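Local coordinates for xyloglucanase (Paenibacillus pabuli, PDB 2JEP), which hydrolyses xyloglucan, a polysaccharide of the plant cell wall, as a family 5 glycoside hydrolase, at residues V90-N95 and W108-I112. Residue numbers count along the deposited sequence, not the author numbering.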
ATOM      1  N   VAL A  90       5.133  -7.160  -2.222  1.00  6.60           N
ATOM      2  CA  VAL A  90       5.821  -8.276  -2.860  1.00  6.35           C
ATOM      3  C   VAL A  90       6.624  -7.757  -4.039  1.00  6.45           C
ATOM      4  O   VAL A  90       6.084  -7.066  -4.908  1.00  7.07           O
ATOM      5  CB  VAL A  90       4.847  -9.360  -3.369  1.00  6.55           C
ATOM      6  CG1 VAL A  90       5.637 -10.558  -3.930  1.00  7.54           C
ATOM      7  CG2 VAL A  90       3.908  -9.830  -2.269  1.00  8.20           C
ATOM      8  N   SER A  91       7.916  -8.087  -4.068  1.00  6.39           N
ATOM      9  CA  SER A  91       8.743  -7.821  -5.248  1.00  6.79           C
ATOM     10  C   SER A  91       8.992  -9.097  -6.017  1.00  7.11           C
ATOM     11  O   SER A  91       8.950 -10.187  -5.457  1.00  8.27           O
ATOM     12  CB  SER A  91      10.093  -7.218  -4.823  1.00  7.50           C
ATOM     13  OG  SER A  91       9.909  -5.920  -4.307  1.00  7.80           O
ATOM     14  N   TYR A  92       9.260  -8.947  -7.313  1.00  7.69           N
ATOM     15  CA  TYR A  92       9.462 -10.110  -8.187  1.00  7.42           C
ATOM     16  C   TYR A  92      10.848 -10.059  -8.809  1.00  8.30           C
ATOM     17  O   TYR A  92      11.647 -10.981  -8.605  1.00  9.01           O
ATOM     18  CB  TYR A  92       8.309 -10.176  -9.204  1.00  7.29           C
ATOM     19  CG  TYR A  92       7.016 -10.603  -8.546  1.00  7.13           C
ATOM     20  CD1 TYR A  92       6.685 -11.938  -8.416  1.00  7.69           C
ATOM     21  CD2 TYR A  92       6.148  -9.667  -7.978  1.00  7.02           C
ATOM     22  CE1 TYR A  92       5.533 -12.348  -7.781  1.00  7.99           C
ATOM     23  CE2 TYR A  92       4.995 -10.064  -7.320  1.00  7.29           C
ATOM     24  CZ  TYR A  92       4.678 -11.411  -7.232  1.00  7.57           C
ATOM     25  OH  TYR A  92       3.523 -11.852  -6.600  1.00  8.32           O
ATOM     26  N   LEU A  93      11.132  -8.989  -9.547  1.00  8.41           N
ATOM     27  CA  LEU A  93      12.490  -8.649  -9.975  1.00  9.47           C
ATOM     28  C   LEU A  93      13.133  -9.854 -10.708  1.00 10.53           C
ATOM     29  O   LEU A  93      12.528 -10.389 -11.647  1.00 10.44           O
ATOM     30  CB  LEU A  93      13.308  -8.106  -8.799  1.00  9.53           C
ATOM     31  CG  LEU A  93      12.752  -6.851  -8.118  1.00  9.82           C
ATOM     32  CD1 LEU A  93      13.478  -6.567  -6.803  1.00 10.24           C
ATOM     33  CD2 LEU A  93      12.847  -5.673  -9.039  1.00 10.99           C
ATOM     34  N   ASN A  94      14.318 -10.303 -10.278  1.00 10.65           N
ATOM     35  CA  ASN A  94      14.989 -11.311 -11.082  0.50 11.08           C
ATOM     36  C   ASN A  94      14.385 -12.724 -10.879  1.00 11.65           C
ATOM     37  O   ASN A  94      14.827 -13.670 -11.543  1.00 14.01           O
ATOM     38  CB  ASN A  94      16.531 -11.243 -10.905  0.50 10.23           C
ATOM     39  CG  ASN A  94      17.180  -9.919 -11.433  0.50 12.05           C
ATOM     40  OD1 ASN A  94      16.610  -9.180 -12.255  0.50 14.52           O
ATOM     41  ND2 ASN A  94      18.404  -9.650 -10.974  0.50 14.67           N
ATOM     42  N   ASN A  95      13.362 -12.860 -10.037  0.50 10.80           N
ATOM     43  CA  ASN A  95      12.575 -14.082 -10.005  0.50 10.42           C
ATOM     44  C   ASN A  95      11.601 -14.205 -11.174  0.50 10.49           C
ATOM     45  O   ASN A  95      10.898 -15.204 -11.263  0.50 10.55           O
ATOM     46  CB  ASN A  95      11.839 -14.252  -8.676  0.50 10.35           C
ATOM     47  CG  ASN A  95      12.778 -14.540  -7.539  0.50  9.98           C
ATOM     48  OD1 ASN A  95      13.980 -14.746  -7.741  0.50  9.76           O
ATOM     49  ND2 ASN A  95      12.223 -14.623  -6.332  0.50  9.68           N
ATOM     50  N   TRP A 108       9.068 -19.052  -5.326  1.00  8.92           N
ATOM     51  CA  TRP A 108       8.704 -17.718  -4.875  1.00  8.13           C
ATOM     52  C   TRP A 108       7.176 -17.569  -4.803  1.00  8.96           C
ATOM     53  O   TRP A 108       6.633 -17.121  -3.797  1.00  9.00           O
ATOM     54  CB  TRP A 108       9.349 -16.665  -5.779  1.00  9.09           C
ATOM     55  CG  TRP A 108       9.132 -15.242  -5.376  1.00  8.24           C
ATOM     56  CD1 TRP A 108       8.666 -14.235  -6.177  1.00  8.45           C
ATOM     57  CD2 TRP A 108       9.421 -14.644  -4.104  1.00  9.87           C
ATOM     58  NE1 TRP A 108       8.643 -13.046  -5.466  1.00  8.93           N
ATOM     59  CE2 TRP A 108       9.103 -13.268  -4.199  1.00  9.71           C
ATOM     60  CE3 TRP A 108       9.926 -15.133  -2.900  1.00 12.60           C
ATOM     61  CZ2 TRP A 108       9.265 -12.378  -3.132  1.00 10.42           C
ATOM     62  CZ3 TRP A 108      10.095 -14.254  -1.844  1.00 12.72           C
ATOM     63  CH2 TRP A 108       9.755 -12.893  -1.957  1.00 12.09           C
ATOM     64  N   LEU A 109       6.468 -17.951  -5.858  1.00  8.71           N
ATOM     65  CA  LEU A 109       5.020 -17.946  -5.804  1.00  9.36           C
ATOM     66  C   LEU A 109       4.486 -18.815  -4.671  1.00  8.65           C
ATOM     67  O   LEU A 109       3.516 -18.430  -4.015  1.00  8.49           O
ATOM     68  CB  LEU A 109       4.413 -18.378  -7.132  1.00 10.46           C
ATOM     69  CG  LEU A 109       4.401 -17.387  -8.281  1.00 13.04           C
ATOM     70  CD1 LEU A 109       3.873 -18.107  -9.522  1.00 14.10           C
ATOM     71  CD2 LEU A 109       3.587 -16.156  -7.904  1.00 13.77           C
ATOM     72  N   ASN A 110       5.103 -19.962  -4.420  1.00  8.31           N
ATOM     73  CA  ASN A 110       4.649 -20.809  -3.310  1.00  8.31           C
ATOM     74  C   ASN A 110       4.862 -20.155  -1.959  1.00  8.32           C
ATOM     75  O   ASN A 110       4.045 -20.303  -1.055  1.00  8.97           O
ATOM     76  CB  ASN A 110       5.338 -22.174  -3.348  1.00  7.99           C
ATOM     77  CG  ASN A 110       4.817 -23.042  -4.452  1.00 10.08           C
ATOM     78  OD1 ASN A 110       3.657 -22.912  -4.845  1.00 13.62           O
ATOM     79  ND2 ASN A 110       5.657 -23.963  -4.931  1.00 10.58           N
ATOM     80  N   ARG A 111       5.957 -19.413  -1.834  1.00  8.03           N
ATOM     81  CA  ARG A 111       6.206 -18.694  -0.581  1.00  7.47           C
ATOM     82  C   ARG A 111       5.212 -17.550  -0.377  1.00  7.93           C
ATOM     83  O   ARG A 111       4.691 -17.342   0.728  1.00  8.25           O
ATOM     84  CB  ARG A 111       7.635 -18.165  -0.514  1.00  7.66           C
ATOM     85  CG  ARG A 111       7.962 -17.385   0.749  1.00  8.12           C
ATOM     86  CD  ARG A 111       7.787 -18.246   2.015  1.00  8.97           C
ATOM     87  NE  ARG A 111       7.978 -17.403   3.196  1.00  8.76           N
ATOM     88  CZ  ARG A 111       7.423 -17.630   4.380  1.00  8.61           C
ATOM     89  NH1 ARG A 111       6.687 -18.709   4.603  1.00  8.20           N
ATOM     90  NH2 ARG A 111       7.567 -16.739   5.352  1.00  9.60           N
ATOM     91  N   ILE A 112       4.975 -16.783  -1.437  1.00  7.99           N
ATOM     92  CA  ILE A 112       4.002 -15.694  -1.343  1.00  8.09           C
ATOM     93  C   ILE A 112       2.650 -16.274  -0.927  1.00  7.96           C
ATOM     94  O   ILE A 112       1.955 -15.704  -0.055  1.00  8.41           O
ATOM     95  CB  ILE A 112       3.876 -14.948  -2.692  1.00  8.23           C
ATOM     96  CG1 ILE A 112       5.213 -14.294  -3.067  1.00  8.31           C
ATOM     97  CG2 ILE A 112       2.704 -13.946  -2.656  1.00  9.02           C
ATOM     98  CD1 ILE A 112       5.366 -13.998  -4.579  1.00  9.19           C
TER
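Trp108 reaches from the helix into the curve of the 90-95 loop and sets an edge of its indole against the face of Tyr92. The pair is an offset edge-to-face stack, with the five-membered ring and the phenol centroids 5.2 Å apart and the planes at 79°. The indole NH also lies on this side, and Trp108 NE1 donates a hydrogen bond to Ser91 O at 2.9 Å. Asn95 ND2 lies over one face of the indole, 3.3 Å from Trp108 CG. One turn along the helix, Ile112 CD1 packs 3.5 Å from Val90 CG1 and 3.6 Å from Tyr92 CE1. Leu109 CD2 touches the edge of the Tyr92 ring. The loop has further partners in the chain: Ser91 OG is hydrogen-bonded to Glu53 O and Gly132 N, and Tyr92 N to Asp133 OD1. The loop follows strand 85-88 and packs back on helix 106-120, a beta-alpha connection of the (beta/alpha)8 TIM barrel of family 5 glycoside hydrolases.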